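Local coordinates for muconate lactonizing enzyme (Corynebacterium glutamicum, PDB 3I4K), which belongs to the enolase superfamily and holds a magnesium ion in a TIM-barrel-like domain joined to a smaller alpha/beta domain, at residues Ser247-Asp251 with Ala269-Lys275; Ala298-Thr303 with Ile324-Leu330; Leu43-Gly49 with Asp116-Ser121; Asp338-Gln343 with Val362-Lys368. All blocks are in the same frame, centred on the assembly; numbering follows the deposited sequence.

Interaction 1. Residues Ser247-Asp251 with Ala269-Lys275. With MG (magnesium ion), chain J.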
loop_
_atom_site.group_PDB
_atom_site.type_symbol
_atom_site.label_atom_id
_atom_site.label_comp_id
_atom_site.label_asym_id
_atom_site.label_seq_id
_atom_site.Cartn_x
_atom_site.Cartn_y
_atom_site.Cartn_z
ATOM N N SER A 247 -10.068 11.665 -21.531
ATOM C CA SER A 247 -9.888 10.774 -20.399
ATOM C C SER A 247 -11.191 10.412 -19.745
ATOM O O SER A 247 -12.175 11.166 -19.791
ATOM C CB SER A 247 -8.986 11.415 -19.339
ATOM O OG SER A 247 -7.722 11.709 -19.874
ATOM N N VAL A 248 -11.163 9.250 -19.108
ATOM C CA VAL A 248 -12.287 8.709 -18.374
ATOM C C VAL A 248 -11.805 8.491 -16.940
ATOM O O VAL A 248 -10.628 8.205 -16.711
ATOM C CB VAL A 248 -12.721 7.356 -18.979
ATOM C CG1 VAL A 248 -13.450 6.518 -17.939
ATOM C CG2 VAL A 248 -13.597 7.594 -20.203
HETATM N N MSE A 249 -12.701 8.661 -15.976
HETATM C CA MSE A 249 -12.362 8.422 -14.575
HETATM C C MSE A 249 -13.303 7.327 -14.079
HETATM O O MSE A 249 -14.526 7.429 -14.233
HETATM C CB MSE A 249 -12.528 9.694 -13.720
HETATM C CG MSE A 249 -12.402 9.432 -12.208
HETATM SE SE MSE A 249 -11.807 10.971 -11.165
HETATM C CE MSE A 249 -13.512 11.918 -11.061
ATOM N N ALA A 250 -12.731 6.271 -13.507
ATOM C CA ALA A 250 -13.529 5.158 -13.008
ATOM C C ALA A 250 -13.924 5.433 -11.567
ATOM O O ALA A 250 -13.094 5.855 -10.764
ATOM C CB ALA A 250 -12.728 3.849 -13.097
ATOM N N ASP A 251 -15.197 5.212 -11.255
ATOM C CA ASP A 251 -15.706 5.416 -9.911
ATOM C C ASP A 251 -16.409 4.141 -9.459
ATOM O O ASP A 251 -15.823 3.344 -8.739
ATOM C CB ASP A 251 -16.671 6.608 -9.878
ATOM C CG ASP A 251 -17.051 7.020 -8.461
ATOM O OD1 ASP A 251 -16.675 6.308 -7.501
ATOM O OD2 ASP A 251 -17.741 8.055 -8.318
ATOM N N ALA A 269 -9.282 3.404 -17.945
ATOM C CA ALA A 269 -9.351 4.768 -17.433
ATOM C C ALA A 269 -8.013 5.400 -17.072
ATOM O O ALA A 269 -7.122 4.737 -16.531
ATOM C CB ALA A 269 -10.263 4.810 -16.208
ATOM N N ASP A 270 -7.898 6.696 -17.357
ATOM C CA ASP A 270 -6.699 7.464 -17.050
ATOM C C ASP A 270 -6.693 7.825 -15.579
ATOM O O ASP A 270 -5.636 8.016 -14.981
ATOM C CB ASP A 270 -6.667 8.764 -17.856
ATOM C CG ASP A 270 -6.467 8.530 -19.334
ATOM O OD1 ASP A 270 -6.469 9.521 -20.099
ATOM O OD2 ASP A 270 -6.312 7.367 -19.736
ATOM N N VAL A 271 -7.876 7.915 -14.987
ATOM C CA VAL A 271 -7.961 8.302 -13.585
ATOM C C VAL A 271 -8.880 7.414 -12.762
ATOM O O VAL A 271 -9.872 6.890 -13.265
ATOM C CB VAL A 271 -8.459 9.762 -13.473
ATOM C CG1 VAL A 271 -8.246 10.298 -12.044
ATOM C CG2 VAL A 271 -7.752 10.625 -14.507
ATOM N N ILE A 272 -8.550 7.255 -11.486
ATOM C CA ILE A 272 -9.368 6.457 -10.579
ATOM C C ILE A 272 -9.869 7.341 -9.438
ATOM O O ILE A 272 -9.081 8.024 -8.779
ATOM C CB ILE A 272 -8.579 5.288 -9.965
ATOM C CG1 ILE A 272 -8.318 4.219 -11.035
ATOM C CG2 ILE A 272 -9.364 4.680 -8.794
ATOM C CD1 ILE A 272 -7.638 2.990 -10.501
ATOM N N ALA A 273 -11.182 7.330 -9.217
ATOM C CA ALA A 273 -11.785 8.123 -8.144
ATOM C C ALA A 273 -11.582 7.342 -6.854
ATOM O O ALA A 273 -12.326 6.413 -6.561
ATOM C CB ALA A 273 -13.280 8.332 -8.417
ATOM N N LEU A 274 -10.554 7.713 -6.098
ATOM C CA LEU A 274 -10.235 7.036 -4.849
ATOM C C LEU A 274 -10.955 7.680 -3.671
ATOM O O LEU A 274 -10.813 8.871 -3.415
ATOM C CB LEU A 274 -8.710 7.034 -4.672
ATOM C CG LEU A 274 -7.882 6.885 -3.393
ATOM C CD1 LEU A 274 -8.642 6.236 -2.254
ATOM C CD2 LEU A 274 -6.636 6.087 -3.767
ATOM N N LYS A 275 -11.750 6.876 -2.972
ATOM C CA LYS A 275 -12.520 7.339 -1.825
ATOM C C LYS A 275 -12.272 6.370 -0.674
ATOM O O LYS A 275 -12.509 5.162 -0.805
ATOM C CB LYS A 275 -14.014 7.345 -2.158
ATOM C CG LYS A 275 -14.376 8.046 -3.454
ATOM C CD LYS A 275 -15.888 7.996 -3.699
ATOM C CE LYS A 275 -16.260 8.680 -5.013
ATOM N NZ LYS A 275 -17.683 8.483 -5.380
HETATM MG MG MG J . -18.755 9.574 -9.179
HETATM O O HOH W 1 -9.242 7.355 -20.171
HETATM O O HOH W 2 -19.433 8.227 -10.634
#
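Two adjacent parallel strands of the TIM-barrel-like domain, joined through helix 257-266 as a beta-alpha-beta crossover, pair here, with Val248, Met249 and Ala250 lying along Ala269, Val271 and Ile272. The ladder advances through Val271 N to Val248 O (3.3 Å), Ala250 N to Val271 O (2.9 Å) and Ala273 N to Ala250 O (2.9 Å), the last of these nearly straight at 171°. On the face that carries Met249 and Val271, the selenomethionine chain bends at its last torsion, and its SE lies 3.7 Å from Val271 CG1 while CG rests against Ala273 CB. The same side chain touches Leu224 and Glu226 of the preceding strand. Val248 and Ile272 turn out onto helices 234-244 and 282-294 respectively, which leaves Met249 and Val271 on the inner side of the barrel. At the N-terminal end of the pair, Ser247 OG donates to Asp270 OD1 (2.5 Å), reaching the anti side of a carboxylate that is exposed to solvent.

At the C-terminal end, where barrels of this superfamily carry their active site, Asp251 directs CG anti to its backbone N (chi1 -170°), and OD2 binds the magnesium ion at 2.0 Å. Asp200 and Glu226 supply the other carboxylates of the metal site. Lys275, extended beyond CG, meets Asp251 at about a right angle; its NZ sits 3.0 Å from OD2, on the syn lone pair, with only a weak bond to OD1. That second oxygen has a stronger partner in Lys278, whose NZ also donates to Ala273 O.

Interaction 2. Residues Ala298-Thr303 with Ile324-Leu330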
loop_
_atom_site.group_PDB
_atom_site.type_symbol
_atom_site.label_atom_id
_atom_site.label_comp_id
_atom_site.label_asym_id
_atom_site.label_seq_id
_atom_site.Cartn_x
_atom_site.Cartn_y
_atom_site.Cartn_z
ATOM N N ALA A 298 -3.607 7.914 -12.674
ATOM C CA ALA A 298 -3.710 8.958 -11.663
ATOM C C ALA A 298 -4.837 8.648 -10.690
ATOM O O ALA A 298 -5.800 7.964 -11.045
ATOM C CB ALA A 298 -3.968 10.296 -12.329
ATOM N N CYS A 299 -4.700 9.128 -9.457
ATOM C CA CYS A 299 -5.743 8.957 -8.451
ATOM C C CYS A 299 -6.271 10.352 -8.084
ATOM O O CYS A 299 -5.505 11.307 -7.938
ATOM C CB CYS A 299 -5.211 8.257 -7.195
ATOM S SG CYS A 299 -4.939 6.465 -7.359
ATOM N N HIS A 300 -7.588 10.456 -7.987
ATOM C CA HIS A 300 -8.270 11.699 -7.634
ATOM C C HIS A 300 -8.785 11.531 -6.201
ATOM O O HIS A 300 -9.262 10.455 -5.832
ATOM C CB HIS A 300 -9.447 11.913 -8.590
ATOM C CG HIS A 300 -10.210 13.186 -8.359
ATOM N ND1 HIS A 300 -9.695 14.430 -8.656
ATOM C CD2 HIS A 300 -11.484 13.398 -7.947
ATOM C CE1 HIS A 300 -10.622 15.351 -8.446
ATOM N NE2 HIS A 300 -11.717 14.750 -8.017
ATOM N N GLY A 301 -8.666 12.574 -5.384
ATOM C CA GLY A 301 -9.170 12.487 -4.022
ATOM C C GLY A 301 -10.681 12.657 -4.099
ATOM O O GLY A 301 -11.202 13.743 -3.834
ATOM N N ALA A 302 -11.382 11.581 -4.463
ATOM C CA ALA A 302 -12.834 11.605 -4.620
ATOM C C ALA A 302 -13.630 11.547 -3.314
ATOM O O ALA A 302 -13.137 11.104 -2.271
ATOM C CB ALA A 302 -13.278 10.461 -5.561
ATOM N N THR A 303 -14.885 11.969 -3.401
ATOM C CA THR A 303 -15.760 12.007 -2.238
ATOM C C THR A 303 -17.070 11.272 -2.439
ATOM O O THR A 303 -17.603 11.206 -3.550
ATOM C CB THR A 303 -16.091 13.468 -1.847
ATOM O OG1 THR A 303 -16.836 13.478 -0.629
ATOM C CG2 THR A 303 -16.904 14.151 -2.936
ATOM N N ILE A 324 -2.015 10.491 -5.076
ATOM C CA ILE A 324 -3.238 11.285 -5.259
ATOM C C ILE A 324 -2.600 12.404 -6.048
ATOM O O ILE A 324 -2.097 13.379 -5.493
ATOM C CB ILE A 324 -3.803 11.860 -3.957
ATOM C CG1 ILE A 324 -4.383 10.747 -3.090
ATOM C CG2 ILE A 324 -4.891 12.905 -4.292
ATOM C CD1 ILE A 324 -5.650 10.109 -3.660
ATOM N N SER A 325 -2.599 12.219 -7.354
ATOM C CA SER A 325 -1.957 13.117 -8.300
ATOM C C SER A 325 -2.884 13.959 -9.161
ATOM O O SER A 325 -2.420 14.657 -10.072
ATOM C CB SER A 325 -1.107 12.253 -9.215
ATOM O OG SER A 325 -1.916 11.166 -9.649
ATOM N N TYR A 326 -4.182 13.901 -8.883
ATOM C CA TYR A 326 -5.151 14.641 -9.669
ATOM C C TYR A 326 -6.101 15.479 -8.809
ATOM O O TYR A 326 -7.306 15.530 -9.062
ATOM C CB TYR A 326 -5.941 13.651 -10.533
ATOM C CG TYR A 326 -6.804 14.300 -11.584
ATOM C CD1 TYR A 326 -6.253 15.175 -12.514
ATOM C CD2 TYR A 326 -8.173 14.040 -11.648
ATOM C CE1 TYR A 326 -7.037 15.774 -13.479
ATOM C CE2 TYR A 326 -8.969 14.635 -12.612
ATOM C CZ TYR A 326 -8.393 15.500 -13.528
ATOM O OH TYR A 326 -9.169 16.068 -14.510
ATOM N N GLY A 327 -5.556 16.149 -7.801
ATOM C CA GLY A 327 -6.387 16.958 -6.941
ATOM C C GLY A 327 -7.459 16.126 -6.258
ATOM O O GLY A 327 -7.360 14.897 -6.205
ATOM N N THR A 328 -8.492 16.799 -5.746
ATOM C CA THR A 328 -9.584 16.134 -5.042
ATOM C C THR A 328 -10.910 16.863 -5.304
ATOM O O THR A 328 -10.965 17.832 -6.057
ATOM C CB THR A 328 -9.376 16.184 -3.513
ATOM O OG1 THR A 328 -9.746 17.489 -3.039
ATOM C CG2 THR A 328 -7.907 15.931 -3.142
ATOM N N GLU A 329 -11.965 16.371 -4.666
ATOM C CA GLU A 329 -13.300 16.965 -4.738
ATOM C C GLU A 329 -13.852 16.816 -3.324
ATOM O O GLU A 329 -15.032 16.533 -3.126
ATOM C CB GLU A 329 -14.200 16.216 -5.732
ATOM C CG GLU A 329 -14.199 14.705 -5.562
ATOM C CD GLU A 329 -15.348 14.015 -6.284
ATOM O OE1 GLU A 329 -15.852 14.561 -7.289
ATOM O OE2 GLU A 329 -15.736 12.911 -5.841
ATOM N N LEU A 330 -12.976 17.001 -2.342
ATOM C CA LEU A 330 -13.352 16.861 -0.937
ATOM C C LEU A 330 -13.985 18.146 -0.411
ATOM O O LEU A 330 -13.394 18.864 0.399
ATOM C CB LEU A 330 -12.118 16.483 -0.110
ATOM C CG LEU A 330 -11.547 15.098 -0.425
ATOM C CD1 LEU A 330 -10.265 14.874 0.359
ATOM C CD2 LEU A 330 -12.571 14.024 -0.072
HETATM O O HOH W 3 -14.244 15.579 -9.116
#
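His300 and Tyr326 meet where strand 298-301 of the TIM-barrel-like domain passes the irregular chain 324-330, which turns a corner at Tyr326; beyond the corner Thr328 hydrogen-bonds to Asp139 of strand 137-144, the first strand of the barrel. A chi1 of -178° swings the imidazole of His300 out opposite the backbone N and across to the other segment. There ND1 donates to Tyr326 O (2.7 Å), with the carbonyl oxygen at the ring edge and almost in its plane, while Thr328 CA lies over one face. The phenol ring stands obliquely to the imidazole, its plane turned 53°, and puts CD2 at 3.4 Å from His300 ND1. On the far side of the imidazole, NE2 is 2.9 Å from a water that donates to Glu329 OE1, and the carboxylate and ring planes are steeply inclined. A bond at ND1 and a water at NE2 would together limit the rotation of the ring.

Between these side chains the backbone is firmly joined. Gly301 N points almost straight at Gly327 O (2.8 Å), and Gly301 O accepts from Glu329 N (2.9 Å). With no side chain at Gly301, its CA comes to 3.8 Å from Thr328 CA, and the residue is the centre of an inverse gamma turn.

Glu329 places CG in the crowded position between its backbone N and carbonyl carbon (chi1 49°) and extends from there, passing beside His300 NE2 and Ala302. Its OE1 forms a salt bridge with Lys169, whereas OE2 accepts from Thr303 N at 2.8 Å through its anti lone pair.

Interaction 3. Residues Leu43-Gly49 with Asp116-Ser121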
loop_
_atom_site.group_PDB
_atom_site.type_symbol
_atom_site.label_atom_id
_atom_site.label_comp_id
_atom_site.label_asym_id
_atom_site.label_seq_id
_atom_site.Cartn_x
_atom_site.Cartn_y
_atom_site.Cartn_z
ATOM N N LEU A 43 -11.924 3.496 23.423
ATOM C CA LEU A 43 -10.777 2.800 23.982
ATOM C C LEU A 43 -10.687 2.896 25.504
ATOM O O LEU A 43 -11.072 3.901 26.104
ATOM C CB LEU A 43 -9.485 3.338 23.362
ATOM C CG LEU A 43 -9.299 3.205 21.847
ATOM C CD1 LEU A 43 -7.926 3.731 21.463
ATOM C CD2 LEU A 43 -9.441 1.750 21.432
ATOM N N GLU A 44 -10.166 1.832 26.108
ATOM C CA GLU A 44 -9.988 1.734 27.550
ATOM C C GLU A 44 -9.451 3.023 28.168
ATOM O O GLU A 44 -9.892 3.430 29.240
ATOM C CB GLU A 44 -9.036 0.575 27.862
ATOM C CG GLU A 44 -8.725 0.393 29.329
ATOM C CD GLU A 44 -9.979 0.246 30.153
ATOM O OE1 GLU A 44 -10.801 -0.633 29.816
ATOM O OE2 GLU A 44 -10.142 1.007 31.132
ATOM N N ASN A 45 -8.502 3.659 27.488
ATOM C CA ASN A 45 -7.899 4.897 27.971
ATOM C C ASN A 45 -8.800 6.115 27.794
ATOM O O ASN A 45 -8.332 7.251 27.835
ATOM C CB ASN A 45 -6.565 5.142 27.257
ATOM C CG ASN A 45 -6.704 5.127 25.744
ATOM O OD1 ASN A 45 -5.742 5.367 25.017
ATOM N ND2 ASN A 45 -7.908 4.840 25.267
ATOM N N GLY A 46 -10.091 5.876 27.581
ATOM C CA GLY A 46 -11.031 6.972 27.423
ATOM C C GLY A 46 -11.103 7.663 26.073
ATOM O O GLY A 46 -12.058 8.397 25.811
ATOM N N VAL A 47 -10.112 7.453 25.211
ATOM C CA VAL A 47 -10.130 8.095 23.898
ATOM C C VAL A 47 -11.238 7.529 23.010
ATOM O O VAL A 47 -11.565 6.342 23.087
ATOM C CB VAL A 47 -8.777 7.938 23.175
ATOM C CG1 VAL A 47 -8.401 6.485 23.105
ATOM C CG2 VAL A 47 -8.861 8.521 21.769
ATOM N N ILE A 48 -11.817 8.391 22.179
ATOM C CA ILE A 48 -12.890 7.994 21.267
ATOM C C ILE A 48 -12.550 8.358 19.816
ATOM O O ILE A 48 -12.326 9.531 19.500
ATOM C CB ILE A 48 -14.221 8.687 21.647
ATOM C CG1 ILE A 48 -14.559 8.402 23.113
ATOM C CG2 ILE A 48 -15.351 8.184 20.759
ATOM C CD1 ILE A 48 -15.848 9.058 23.580
ATOM N N GLY A 49 -12.510 7.350 18.943
ATOM C CA GLY A 49 -12.209 7.579 17.536
ATOM C C GLY A 49 -13.471 7.552 16.691
ATOM O O GLY A 49 -14.369 6.752 16.943
ATOM N N ASP A 116 -8.472 6.814 13.956
ATOM C CA ASP A 116 -8.639 8.013 14.773
ATOM C C ASP A 116 -8.280 7.707 16.235
ATOM O O ASP A 116 -7.413 8.353 16.817
ATOM C CB ASP A 116 -10.088 8.518 14.652
ATOM C CG ASP A 116 -10.273 9.943 15.168
ATOM O OD1 ASP A 116 -9.350 10.778 15.023
ATOM O OD2 ASP A 116 -11.367 10.236 15.696
ATOM N N ALA A 117 -8.932 6.701 16.808
ATOM C CA ALA A 117 -8.690 6.307 18.192
ATOM C C ALA A 117 -7.211 6.040 18.481
ATOM O O ALA A 117 -6.707 6.385 19.553
ATOM C CB ALA A 117 -9.519 5.066 18.528
ATOM N N TRP A 118 -6.521 5.432 17.523
ATOM C CA TRP A 118 -5.103 5.108 17.675
ATOM C C TRP A 118 -4.199 6.340 17.527
ATOM O O TRP A 118 -3.291 6.555 18.333
ATOM C CB TRP A 118 -4.719 4.035 16.649
ATOM C CG TRP A 118 -3.464 3.269 16.964
ATOM C CD1 TRP A 118 -2.801 3.222 18.158
ATOM C CD2 TRP A 118 -2.761 2.385 16.082
ATOM N NE1 TRP A 118 -1.731 2.363 18.075
ATOM C CE2 TRP A 118 -1.684 1.834 16.811
ATOM C CE3 TRP A 118 -2.940 2.003 14.744
ATOM C CZ2 TRP A 118 -0.787 0.923 16.248
ATOM C CZ3 TRP A 118 -2.050 1.097 14.185
ATOM C CH2 TRP A 118 -0.987 0.567 14.937
ATOM N N ALA A 119 -4.448 7.151 16.502
ATOM C CA ALA A 119 -3.644 8.346 16.277
ATOM C C ALA A 119 -3.769 9.338 17.441
ATOM O O ALA A 119 -2.802 10.014 17.795
ATOM C CB ALA A 119 -4.049 9.012 14.969
ATOM N N ARG A 120 -4.959 9.438 18.025
ATOM C CA ARG A 120 -5.160 10.346 19.153
ATOM C C ARG A 120 -4.471 9.779 20.393
ATOM O O ARG A 120 -3.868 10.522 21.172
ATOM C CB ARG A 120 -6.657 10.559 19.415
ATOM C CG ARG A 120 -7.327 11.479 18.397
ATOM C CD ARG A 120 -8.829 11.560 18.608
ATOM N NE ARG A 120 -9.474 12.420 17.621
ATOM C CZ ARG A 120 -9.379 13.745 17.608
ATOM N NH1 ARG A 120 -8.668 14.370 18.540
ATOM N NH2 ARG A 120 -9.972 14.445 16.651
ATOM N N SER A 121 -4.552 8.459 20.560
ATOM C CA SER A 121 -3.922 7.792 21.691
ATOM C C SER A 121 -2.410 7.971 21.661
ATOM O O SER A 121 -1.765 8.014 22.710
ATOM C CB SER A 121 -4.238 6.293 21.686
ATOM O OG SER A 121 -5.580 6.035 22.055
#
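Packing of a beta hairpin against the last turns of helix 104-121 makes up this contact in the N-terminal alpha/beta domain, with Leu43, Val47 and Gly49 of the hairpin facing Ala117 and Ser121. The hairpin joins strands 30-43 and 48-53 through a type I turn from Leu43 to Gly46. On its helix-facing side Leu43 extends CD1 to 3.6 Å from Ala117 CB and also brushes Ser121 OG. Val47 lays CG2 against Arg120 CB (3.8 Å), the two side chains crossing at a slant. Gly49 offers bare backbone: its CA lies 3.5 Å from Ala117 N and 3.3 Å from Asp116 OD2, so the strand runs close beside the helix.

Polar links are fewer. Ser121 OG stands 3.0 Å from Asn45 OD1 and 2.8 Å from Ala117 O, one turn back in its own helix; its single proton could serve either acceptor. The Asn45 amide is modelled too close to its hairpin neighbours, so its exact placement is doubtful.

Within the helix, Arg120 is extended from CG to NE and returns to Asp116 in a salt bridge, with Arg120 NE 3.1 Å from Asp116 OD1. The other carboxylate oxygen, OD2, lies at the edge of the guanidinium group. OD2 also accepts from Tyr50 N of strand 48-53, and OD1 from Leu360 N. Helix 104-121 thus packs on one side against strand 48-53, an outer strand of the three-stranded antiparallel sheet, while Trp118 points away from the hairpin to loop residues Val86 and Ser87 and to Asp128 of the second subunit.

Interaction 4. Residues Asp338-Gln343 with Val362-Lys368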
loop_
_atom_site.group_PDB
_atom_site.type_symbol
_atom_site.label_atom_id
_atom_site.label_comp_id
_atom_site.label_asym_id
_atom_site.label_seq_id
_atom_site.Cartn_x
_atom_site.Cartn_y
_atom_site.Cartn_z
ATOM N N ASP A 338 -25.098 22.664 7.797
ATOM C CA ASP A 338 -24.620 22.735 9.171
ATOM C C ASP A 338 -23.610 21.612 9.407
ATOM O O ASP A 338 -23.478 20.710 8.580
ATOM C CB ASP A 338 -25.802 22.617 10.137
ATOM C CG ASP A 338 -25.400 22.812 11.585
ATOM O OD1 ASP A 338 -24.540 23.672 11.860
ATOM O OD2 ASP A 338 -25.956 22.116 12.457
ATOM N N THR A 339 -22.893 21.665 10.524
ATOM C CA THR A 339 -21.902 20.640 10.821
ATOM C C THR A 339 -22.010 20.089 12.243
ATOM O O THR A 339 -22.994 20.331 12.941
ATOM C CB THR A 339 -20.469 21.184 10.573
ATOM O OG1 THR A 339 -19.504 20.282 11.129
ATOM C CG2 THR A 339 -20.299 22.556 11.191
ATOM N N TYR A 340 -21.005 19.322 12.650
ATOM C CA TYR A 340 -20.949 18.737 13.985
ATOM C C TYR A 340 -19.494 18.420 14.276
ATOM O O TYR A 340 -19.176 17.406 14.900
ATOM C CB TYR A 340 -21.779 17.452 14.052
ATOM C CG TYR A 340 -21.399 16.407 13.028
ATOM C CD1 TYR A 340 -21.639 16.617 11.672
ATOM C CD2 TYR A 340 -20.802 15.207 13.412
ATOM C CE1 TYR A 340 -21.295 15.661 10.724
ATOM C CE2 TYR A 340 -20.451 14.243 12.469
ATOM C CZ TYR A 340 -20.702 14.481 11.128
ATOM O OH TYR A 340 -20.360 13.543 10.184
ATOM N N ILE A 341 -18.612 19.312 13.841
ATOM C CA ILE A 341 -17.190 19.094 14.012
ATOM C C ILE A 341 -16.406 20.141 14.818
ATOM O O ILE A 341 -15.176 20.077 14.888
ATOM C CB ILE A 341 -16.538 18.893 12.616
ATOM C CG1 ILE A 341 -15.515 17.769 12.696
ATOM C CG2 ILE A 341 -15.918 20.184 12.108
ATOM C CD1 ILE A 341 -16.099 16.459 13.184
ATOM N N VAL A 342 -17.104 21.090 15.433
ATOM C CA VAL A 342 -16.440 22.125 16.234
ATOM C C VAL A 342 -15.609 23.093 15.387
ATOM O O VAL A 342 -15.993 24.250 15.207
ATOM C CB VAL A 342 -15.519 21.498 17.313
ATOM C CG1 VAL A 342 -14.798 22.591 18.084
ATOM C CG2 VAL A 342 -16.336 20.638 18.259
ATOM N N GLN A 343 -14.471 22.628 14.877
ATOM C CA GLN A 343 -13.617 23.476 14.048
ATOM C C GLN A 343 -14.197 23.622 12.653
ATOM O O GLN A 343 -15.152 22.938 12.291
ATOM C CB GLN A 343 -12.209 22.890 13.933
ATOM C CG GLN A 343 -11.502 22.708 15.257
ATOM C CD GLN A 343 -11.480 21.267 15.710
ATOM O OE1 GLN A 343 -12.513 20.594 15.745
ATOM N NE2 GLN A 343 -10.296 20.781 16.064
ATOM N N VAL A 362 -9.757 17.021 13.714
ATOM C CA VAL A 362 -11.017 17.695 13.961
ATOM C C VAL A 362 -11.828 16.901 14.983
ATOM O O VAL A 362 -11.896 15.673 14.918
ATOM C CB VAL A 362 -11.798 17.872 12.643
ATOM C CG1 VAL A 362 -12.550 16.601 12.286
ATOM C CG2 VAL A 362 -12.710 19.060 12.756
ATOM N N ASP A 363 -12.427 17.605 15.939
ATOM C CA ASP A 363 -13.207 16.956 16.990
ATOM C C ASP A 363 -14.700 17.096 16.751
ATOM O O ASP A 363 -15.146 18.056 16.136
ATOM C CB ASP A 363 -12.855 17.557 18.351
ATOM C CG ASP A 363 -11.453 18.126 18.388
ATOM O OD1 ASP A 363 -11.263 19.270 17.921
ATOM O OD2 ASP A 363 -10.543 17.424 18.871
ATOM N N VAL A 364 -15.471 16.140 17.250
ATOM C CA VAL A 364 -16.914 16.174 17.066
ATOM C C VAL A 364 -17.598 17.016 18.132
ATOM O O VAL A 364 -17.086 17.163 19.240
ATOM C CB VAL A 364 -17.513 14.757 17.113
ATOM C CG1 VAL A 364 -16.871 13.882 16.043
ATOM C CG2 VAL A 364 -17.300 14.153 18.483
ATOM N N ASP A 365 -18.750 17.576 17.778
ATOM C CA ASP A 365 -19.546 18.384 18.696
ATOM C C ASP A 365 -20.731 17.509 19.081
ATOM O O ASP A 365 -21.754 17.501 18.395
ATOM C CB ASP A 365 -20.052 19.650 18.001
ATOM C CG ASP A 365 -20.960 20.490 18.898
ATOM O OD1 ASP A 365 -21.864 19.917 19.544
ATOM O OD2 ASP A 365 -20.778 21.723 18.944
HETATM N N MSE A 366 -20.588 16.773 20.178
HETATM C CA MSE A 366 -21.637 15.875 20.637
HETATM C C MSE A 366 -23.038 16.461 20.709
HETATM O O MSE A 366 -24.026 15.729 20.608
HETATM C CB MSE A 366 -21.255 15.281 21.988
HETATM C CG MSE A 366 -20.243 14.163 21.857
HETATM SE SE MSE A 366 -20.853 12.888 20.529
HETATM C CE MSE A 366 -21.774 11.640 21.698
ATOM N N ASP A 367 -23.132 17.773 20.887
ATOM C CA ASP A 367 -24.439 18.408 20.953
ATOM C C ASP A 367 -25.088 18.343 19.582
ATOM O O ASP A 367 -26.237 17.913 19.449
ATOM C CB ASP A 367 -24.315 19.864 21.408
ATOM C CG ASP A 367 -23.963 19.983 22.879
ATOM O OD1 ASP A 367 -24.673 19.372 23.706
ATOM O OD2 ASP A 367 -22.984 20.685 23.210
ATOM N N LYS A 368 -24.347 18.766 18.562
ATOM C CA LYS A 368 -24.865 18.745 17.202
ATOM C C LYS A 368 -25.002 17.316 16.693
ATOM O O LYS A 368 -25.849 17.033 15.848
ATOM C CB LYS A 368 -23.970 19.573 16.281
ATOM C CG LYS A 368 -24.090 21.064 16.544
ATOM C CD LYS A 368 -23.350 21.887 15.512
ATOM C CE LYS A 368 -23.605 23.368 15.716
ATOM N NZ LYS A 368 -22.884 24.199 14.710
#
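Ile341 and Tyr340 meet Val364 and Asp365 where the loop after helix 332-335 packs against the chain leading into the C-terminal helix 366-372, on the side of the barrel-type domain next to the N-terminal sheet. The close part lies around Ile341. Its CD1 reaches 3.9 Å from Val364 CG1, and the branched chain also crosses Val362 at about a right angle, although several separations there are shorter than atoms can sit and their detail is doubtful. Alongside, Asp365 N donates to Tyr340 O (2.9 Å), approaching from above the carbonyl plane. Tyr340 sets CG between its backbone N and carbonyl carbon (chi1 56°), which turns the ring away from 362-368 toward Leu16, Ile36 and Leu38 of the N-terminal sheet, with OH hydrogen-bonded to Glu52.

Looser, more solvent-exposed contacts lie on its flanks. Val342, exposed, brings CG2 to 3.9 Å from Asp365 CB. Gln343 bends at chi2 so that OE1 accepts from Asp363 N (3.0 Å) on a lone pair, in the carbonyl plane; NE2 makes only a weak bond to Asp363 OD1, and the crowded oxygens beside it leave the amide position uncertain. On the opposite flank of the contact, Lys368 is extended beyond CG and runs past Thr339 O to Asp338, where NZ and OD1 form a weak salt bridge at 3.3 Å; Asp338 OD2 is hydrogen-bonded to Tyr372 OH further along the same helix. At the start of that helix Asp365 is the N-cap, its OD1 accepting from Lys368 N at 2.9 Å from above the carboxylate plane.

From the N terminus, interaction 3 closes first, bringing helix 104-121 back to the hairpin at 43-49 within the N-terminal domain. Interaction 1 (247-275) and interaction 2 (298-330) follow in the barrel-type domain, and interaction 4 (338-368) closes near the C terminus. The four loops run in series; none nests or crosses. Interactions 1 and 2 adjoin, their centres about 9 Å apart, because strands 271-274 and 298-301 are neighbours in one sheet: Ile272 N lies 2.9 Å from Ala298 O, a probable hydrogen bond. Interactions 3 and 4 meet across the domain boundary, where Arg120 and Asp363 form a long, weak ion pair.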